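Local coordinates for SJCHGC06286 protein (Schistosoma japonicum, PDB 3QBR) that belongs to the Bcl-2 family of apoptosis regulators and probably binds BH domains of partner proteins, here as a truncated construct lacking the C-terminal part, at residues E81-A86 / V133-K138; G70-R75 / M125-R130. All blocks are in the same frame, centred on the assembly; numbering follows the deposited sequence.

Contact 1 of 2, residues E81-A86 / V133-K138; sequences EIEPVA and VLRLSK
Arg-135 leaves its helix with CG anti to the carbonyl carbon (chi1 -68°), and a bend about the CG-CD bond (chi3 73°) turns the guanidinium across Ile-82 and Ala-86. Ile-82 meets it from the opposite direction: its CG2 branch, anti to the backbone N, lies 3.4 Å from Arg-135 CD. The exact fit of Ile-82 against the guanidinium is doubtful, because the two are modelled too close. One face of the same group is covered by the methyl of Ala-86, whose CB is 4.0 Å from Arg-135 NE and offset toward the rim. Arg-135 is the one residue of 133-138 that touches 81-86; the nearest CA atoms, of Ala-86 and Arg-135, are 7.8 Å apart. In the Bcl-2 fold it joins the start of the short helix 83-89 to the C-terminal end of the central helix 119-137. Glu-83 adds an opposite charge: its OE2 stands 4.1 Å from Arg-135 NH2, too far for a salt bridge, though the charges would probably attract each other weakly. Carboxylate and guanidinium planes are 35° apart. The stronger polar partner is Asp-92, just beyond helix 83-89, whose OD1 forms a salt bridge with Arg-135 NE. Leu-136, next in the helix, points to a different side and packs on Ala-144, Ile-145 and Leu-148 of helix 142-159.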
loop_
_atom_site.group_PDB
_atom_site.type_symbol
_atom_site.label_atom_id
_atom_site.label_comp_id
_atom_site.label_asym_id
_atom_site.label_seq_id
_atom_site.Cartn_x
_atom_site.Cartn_y
_atom_site.Cartn_z
ATOM N N GLU A 81 16.925 2.781 1.743
ATOM C CA GLU A 81 16.746 3.822 0.753
ATOM C C GLU A 81 15.811 3.304 -0.324
ATOM O O GLU A 81 15.488 2.108 -0.368
ATOM C CB GLU A 81 18.089 4.260 0.155
ATOM C CG GLU A 81 18.833 5.317 0.981
ATOM C CD GLU A 81 19.315 4.790 2.326
ATOM O OE1 GLU A 81 19.722 3.608 2.393
ATOM O OE2 GLU A 81 19.293 5.556 3.317
ATOM N N ILE A 82 15.376 4.208 -1.193
ATOM C CA ILE A 82 14.394 3.862 -2.208
ATOM C C ILE A 82 15.082 3.501 -3.511
ATOM O O ILE A 82 14.927 2.384 -4.010
ATOM C CB ILE A 82 13.387 5.024 -2.446
ATOM C CG1 ILE A 82 12.652 5.377 -1.145
ATOM C CG2 ILE A 82 12.393 4.668 -3.521
ATOM C CD1 ILE A 82 11.375 6.185 -1.351
ATOM N N GLU A 83 15.878 4.448 -4.009
ATOM C CA GLU A 83 16.396 4.462 -5.384
ATOM C C GLU A 83 16.713 3.117 -6.033
ATOM O O GLU A 83 16.423 2.914 -7.221
ATOM C CB GLU A 83 17.608 5.379 -5.476
ATOM C CG GLU A 83 17.287 6.818 -5.158
ATOM C CD GLU A 83 18.126 7.778 -5.972
ATOM O OE1 GLU A 83 19.367 7.604 -6.011
ATOM O OE2 GLU A 83 17.540 8.703 -6.579
ATOM N N PRO A 84 17.312 2.203 -5.259
ATOM C CA PRO A 84 17.655 0.857 -5.728
ATOM C C PRO A 84 16.461 0.158 -6.352
ATOM O O PRO A 84 16.472 -0.198 -7.528
ATOM C CB PRO A 84 18.034 0.126 -4.439
ATOM C CG PRO A 84 18.471 1.197 -3.498
ATOM C CD PRO A 84 17.710 2.434 -3.856
ATOM N N VAL A 85 15.424 -0.015 -5.544
ATOM C CA VAL A 85 14.275 -0.843 -5.894
ATOM C C VAL A 85 13.411 -0.277 -7.021
ATOM O O VAL A 85 12.837 -1.032 -7.805
ATOM C CB VAL A 85 13.391 -1.082 -4.654
ATOM C CG1 VAL A 85 12.578 -2.351 -4.823
ATOM C CG2 VAL A 85 14.252 -1.145 -3.396
ATOM N N ALA A 86 13.300 1.045 -7.099
ATOM C CA ALA A 86 12.510 1.634 -8.161
ATOM C C ALA A 86 13.172 1.231 -9.453
ATOM O O ALA A 86 12.524 0.708 -10.364
ATOM C CB ALA A 86 12.439 3.141 -8.033
ATOM N N VAL A 133 3.617 4.419 -5.925
ATOM C CA VAL A 133 2.670 5.269 -6.645
ATOM C C VAL A 133 3.235 6.688 -6.817
ATOM O O VAL A 133 3.242 7.246 -7.918
ATOM C CB VAL A 133 1.266 5.285 -5.957
ATOM C CG1 VAL A 133 0.435 6.574 -6.353
ATOM C CG2 VAL A 133 0.511 3.974 -6.257
ATOM N N LEU A 134 3.734 7.253 -5.731
ATOM C CA LEU A 134 4.370 8.562 -5.794
ATOM C C LEU A 134 5.602 8.620 -6.703
ATOM O O LEU A 134 5.897 9.666 -7.283
ATOM C CB LEU A 134 4.734 9.017 -4.395
ATOM C CG LEU A 134 3.497 9.294 -3.553
ATOM C CD1 LEU A 134 3.884 9.679 -2.112
ATOM C CD2 LEU A 134 2.651 10.370 -4.231
ATOM N N ARG A 135 6.330 7.516 -6.842
ATOM C CA ARG A 135 7.489 7.527 -7.733
ATOM C C ARG A 135 7.058 7.318 -9.168
ATOM O O ARG A 135 7.641 7.879 -10.080
ATOM C CB ARG A 135 8.529 6.480 -7.334
ATOM C CG ARG A 135 9.206 6.789 -6.017
ATOM C CD ARG A 135 10.598 6.172 -5.937
ATOM N NE ARG A 135 11.574 6.872 -6.773
ATOM C CZ ARG A 135 12.841 7.087 -6.423
ATOM N NH1 ARG A 135 13.286 6.671 -5.245
ATOM N NH2 ARG A 135 13.662 7.732 -7.239
ATOM N N LEU A 136 6.047 6.489 -9.361
ATOM C CA LEU A 136 5.463 6.278 -10.677
ATOM C C LEU A 136 4.877 7.567 -11.252
ATOM O O LEU A 136 4.858 7.779 -12.462
ATOM C CB LEU A 136 4.364 5.220 -10.583
ATOM C CG LEU A 136 4.819 3.766 -10.679
ATOM C CD1 LEU A 136 3.742 2.837 -10.128
ATOM C CD2 LEU A 136 5.159 3.416 -12.133
ATOM N N SER A 137 4.391 8.430 -10.376
ATOM C CA SER A 137 3.644 9.590 -10.822
ATOM C C SER A 137 4.539 10.782 -11.186
ATOM O O SER A 137 4.098 11.696 -11.898
ATOM C CB SER A 137 2.554 9.957 -9.805
ATOM O OG SER A 137 3.112 10.500 -8.637
ATOM N N LYS A 138 5.791 10.760 -10.723
ATOM C CA LYS A 138 6.797 11.706 -11.222
ATOM C C LYS A 138 6.804 11.781 -12.759
ATOM O O LYS A 138 6.970 12.853 -13.316
ATOM C CB LYS A 138 8.210 11.387 -10.699
ATOM C CG LYS A 138 8.435 11.646 -9.202
ATOM C CD LYS A 138 8.180 13.110 -8.811
ATOM C CE LYS A 138 8.391 13.348 -7.311
ATOM N NZ LYS A 138 8.074 14.752 -6.879
#

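Contact 2 of 2, residues G70-R75 / M125-R130; sequences GDFNQR and MFAFLR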
loop_
_atom_site.group_PDB
_atom_site.type_symbol
_atom_site.label_atom_id
_atom_site.label_comp_id
_atom_site.label_asym_id
_atom_site.label_seq_id
_atom_site.Cartn_x
_atom_site.Cartn_y
_atom_site.Cartn_z
ATOM N N GLY A 70 2.951 6.784 8.962
ATOM C CA GLY A 70 3.895 7.760 9.466
ATOM C C GLY A 70 4.963 7.051 10.286
ATOM O O GLY A 70 6.161 7.308 10.111
ATOM N N ASP A 71 4.520 6.161 11.182
ATOM C CA ASP A 71 5.426 5.333 11.965
ATOM C C ASP A 71 6.355 4.627 11.011
ATOM O O ASP A 71 7.571 4.624 11.208
ATOM C CB ASP A 71 4.665 4.293 12.787
ATOM C CG ASP A 71 3.904 4.901 13.969
ATOM O OD1 ASP A 71 4.306 5.974 14.479
ATOM O OD2 ASP A 71 2.902 4.282 14.396
ATOM N N PHE A 72 5.781 4.042 9.963
ATOM C CA PHE A 72 6.566 3.279 8.999
ATOM C C PHE A 72 7.595 4.139 8.278
ATOM O O PHE A 72 8.741 3.735 8.133
ATOM C CB PHE A 72 5.654 2.569 7.983
ATOM C CG PHE A 72 6.392 1.828 6.910
ATOM C CD1 PHE A 72 6.437 0.448 6.915
ATOM C CD2 PHE A 72 7.010 2.505 5.881
ATOM C CE1 PHE A 72 7.105 -0.257 5.924
ATOM C CE2 PHE A 72 7.687 1.804 4.864
ATOM C CZ PHE A 72 7.727 0.423 4.888
ATOM N N ASN A 73 7.191 5.319 7.808
ATOM C CA ASN A 73 8.087 6.132 6.988
ATOM C C ASN A 73 9.286 6.556 7.804
ATOM O O ASN A 73 10.433 6.373 7.413
ATOM C CB ASN A 73 7.364 7.370 6.439
ATOM C CG ASN A 73 6.509 7.059 5.219
ATOM O OD1 ASN A 73 6.684 6.038 4.560
ATOM N ND2 ASN A 73 5.568 7.942 4.923
ATOM N N GLN A 74 8.994 7.117 8.957
ATOM C CA GLN A 74 10.015 7.584 9.876
ATOM C C GLN A 74 11.104 6.506 10.167
ATOM O O GLN A 74 12.292 6.825 10.225
ATOM C CB GLN A 74 9.330 8.165 11.125
ATOM C CG GLN A 74 10.197 8.345 12.314
ATOM C CD GLN A 74 10.412 7.045 13.054
ATOM O OE1 GLN A 74 9.458 6.306 13.349
ATOM N NE2 GLN A 74 11.676 6.755 13.366
ATOM N N ARG A 75 10.711 5.238 10.276
ATOM C CA ARG A 75 11.675 4.133 10.437
ATOM C C ARG A 75 12.415 3.727 9.154
ATOM O O ARG A 75 13.564 3.317 9.211
ATOM C CB ARG A 75 11.008 2.884 11.054
ATOM C CG ARG A 75 10.473 3.125 12.449
ATOM C CD ARG A 75 9.488 2.051 12.927
ATOM N NE ARG A 75 8.593 2.585 13.962
ATOM C CZ ARG A 75 8.046 1.875 14.948
ATOM N NH1 ARG A 75 8.309 0.585 15.069
ATOM N NH2 ARG A 75 7.247 2.466 15.829
ATOM N N MET A 125 2.180 -2.644 3.654
ATOM C CA MET A 125 1.694 -2.736 2.268
ATOM C C MET A 125 1.157 -1.384 1.743
ATOM O O MET A 125 1.415 -1.008 0.600
ATOM C CB MET A 125 0.613 -3.814 2.160
ATOM C CG MET A 125 -0.058 -3.914 0.806
ATOM S SD MET A 125 -1.468 -5.047 0.749
ATOM C CE MET A 125 -2.427 -4.486 2.140
ATOM N N PHE A 126 0.420 -0.653 2.578
ATOM C CA PHE A 126 -0.019 0.680 2.190
ATOM C C PHE A 126 1.133 1.671 2.083
ATOM O O PHE A 126 1.140 2.514 1.181
ATOM C CB PHE A 126 -1.072 1.241 3.152
ATOM C CG PHE A 126 -2.411 0.544 3.071
ATOM C CD1 PHE A 126 -3.410 1.018 2.220
ATOM C CD2 PHE A 126 -2.678 -0.584 3.847
ATOM C CE1 PHE A 126 -4.671 0.379 2.137
ATOM C CE2 PHE A 126 -3.926 -1.231 3.773
ATOM C CZ PHE A 126 -4.933 -0.744 2.914
ATOM N N ALA A 127 2.094 1.602 3.002
ATOM C CA ALA A 127 3.158 2.603 2.996
ATOM C C ALA A 127 4.030 2.418 1.755
ATOM O O ALA A 127 4.466 3.399 1.112
ATOM C CB ALA A 127 3.976 2.545 4.261
ATOM N N PHE A 128 4.230 1.151 1.397
ATOM C CA PHE A 128 5.022 0.808 0.231
ATOM C C PHE A 128 4.320 1.118 -1.074
ATOM O O PHE A 128 4.931 1.656 -1.999
ATOM C CB PHE A 128 5.362 -0.673 0.244
ATOM C CG PHE A 128 6.346 -1.088 -0.817
ATOM C CD1 PHE A 128 7.613 -0.535 -0.863
ATOM C CD2 PHE A 128 6.024 -2.076 -1.723
ATOM C CE1 PHE A 128 8.533 -0.949 -1.831
ATOM C CE2 PHE A 128 6.944 -2.505 -2.682
ATOM C CZ PHE A 128 8.190 -1.933 -2.737
ATOM N N LEU A 129 3.054 0.726 -1.171
ATOM C CA LEU A 129 2.229 1.056 -2.345
ATOM C C LEU A 129 2.232 2.576 -2.601
ATOM O O LEU A 129 2.386 3.022 -3.734
ATOM C CB LEU A 129 0.808 0.535 -2.149
ATOM C CG LEU A 129 -0.292 0.904 -3.145
ATOM C CD1 LEU A 129 -0.140 0.192 -4.514
ATOM C CD2 LEU A 129 -1.646 0.589 -2.493
ATOM N N ARG A 130 2.117 3.359 -1.532
ATOM C CA ARG A 130 2.233 4.821 -1.612
ATOM C C ARG A 130 3.535 5.265 -2.262
ATOM O O ARG A 130 3.558 6.150 -3.124
ATOM C CB ARG A 130 2.175 5.430 -0.215
ATOM C CG ARG A 130 2.021 6.911 -0.227
ATOM C CD ARG A 130 1.983 7.491 1.184
ATOM N NE ARG A 130 3.348 7.826 1.546
ATOM C CZ ARG A 130 3.830 9.059 1.591
ATOM N NH1 ARG A 130 3.040 10.095 1.348
ATOM N NH2 ARG A 130 5.101 9.254 1.905
HETATM O O HOH W 1 4.838 5.592 2.608
#
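The methyl of Ala-127 rests over one face of the Phe-72 ring, Ala-127 CB being 3.4 Å from Phe-72 CD2. The CH-pi contact is offset toward the rim: Ala-127 CB is 3.8 Å from the ring centroid and 25° off the ring normal. CG anti to the backbone N (chi1 177°) carries the Phe-72 ring toward helix 119-137. Next to this packing, toward Asn-73, one water joins both helices, donating to Asn-73 OD1 at 2.7 Å and to Ala-127 O at 2.7 Å, and accepting from Arg-130 NE at 2.9 Å. Three hydrogen bonds hold this water, which lies at the guanidinium edge, in its plane. Asn-73 ND2 and Arg-130 NH2 come within 3.3 Å but are two donors. These side chains join helix 58-79 to the central helix 119-137 of the Bcl-2 fold; the two local axes approach to 9.7 Å and cross at -63°. Further out, Arg-130 packs on Phe-28 and Leu-29 of helix 17-31, while Met-125 and Leu-129 pack against helices 99-113 and 142-159. Phe-72 and Phe-128 also touch apolar side chains on the chain of another protein, and Asp-71 OD2 is hydrogen-bonded to one of its aromatic side chains, consistent with the family's ligand-binding groove.

In the fold
Both contacts use helix 119-137, contact 2 near its middle and contact 1 at its C-terminal end, with centres 13 Å apart. Their partners, helix 58-79 and helix 83-89, follow each other in the chain. Contact 2 is the deeper, about 9 Å from the centre of the chain against 13 Å, and two of its four touching residues are buried; contact 1 has one buried and one exposed. Contact 2 combines an aromatic face with a water-bridged polar margin, whereas contact 1 depends on a single arginine laid against aliphatic groups and paired with an acid outside the two segments. The chain of another protein lies against Phe-72 of contact 2, whereas near contact 1 it meets Val-85, which does not touch 133-138.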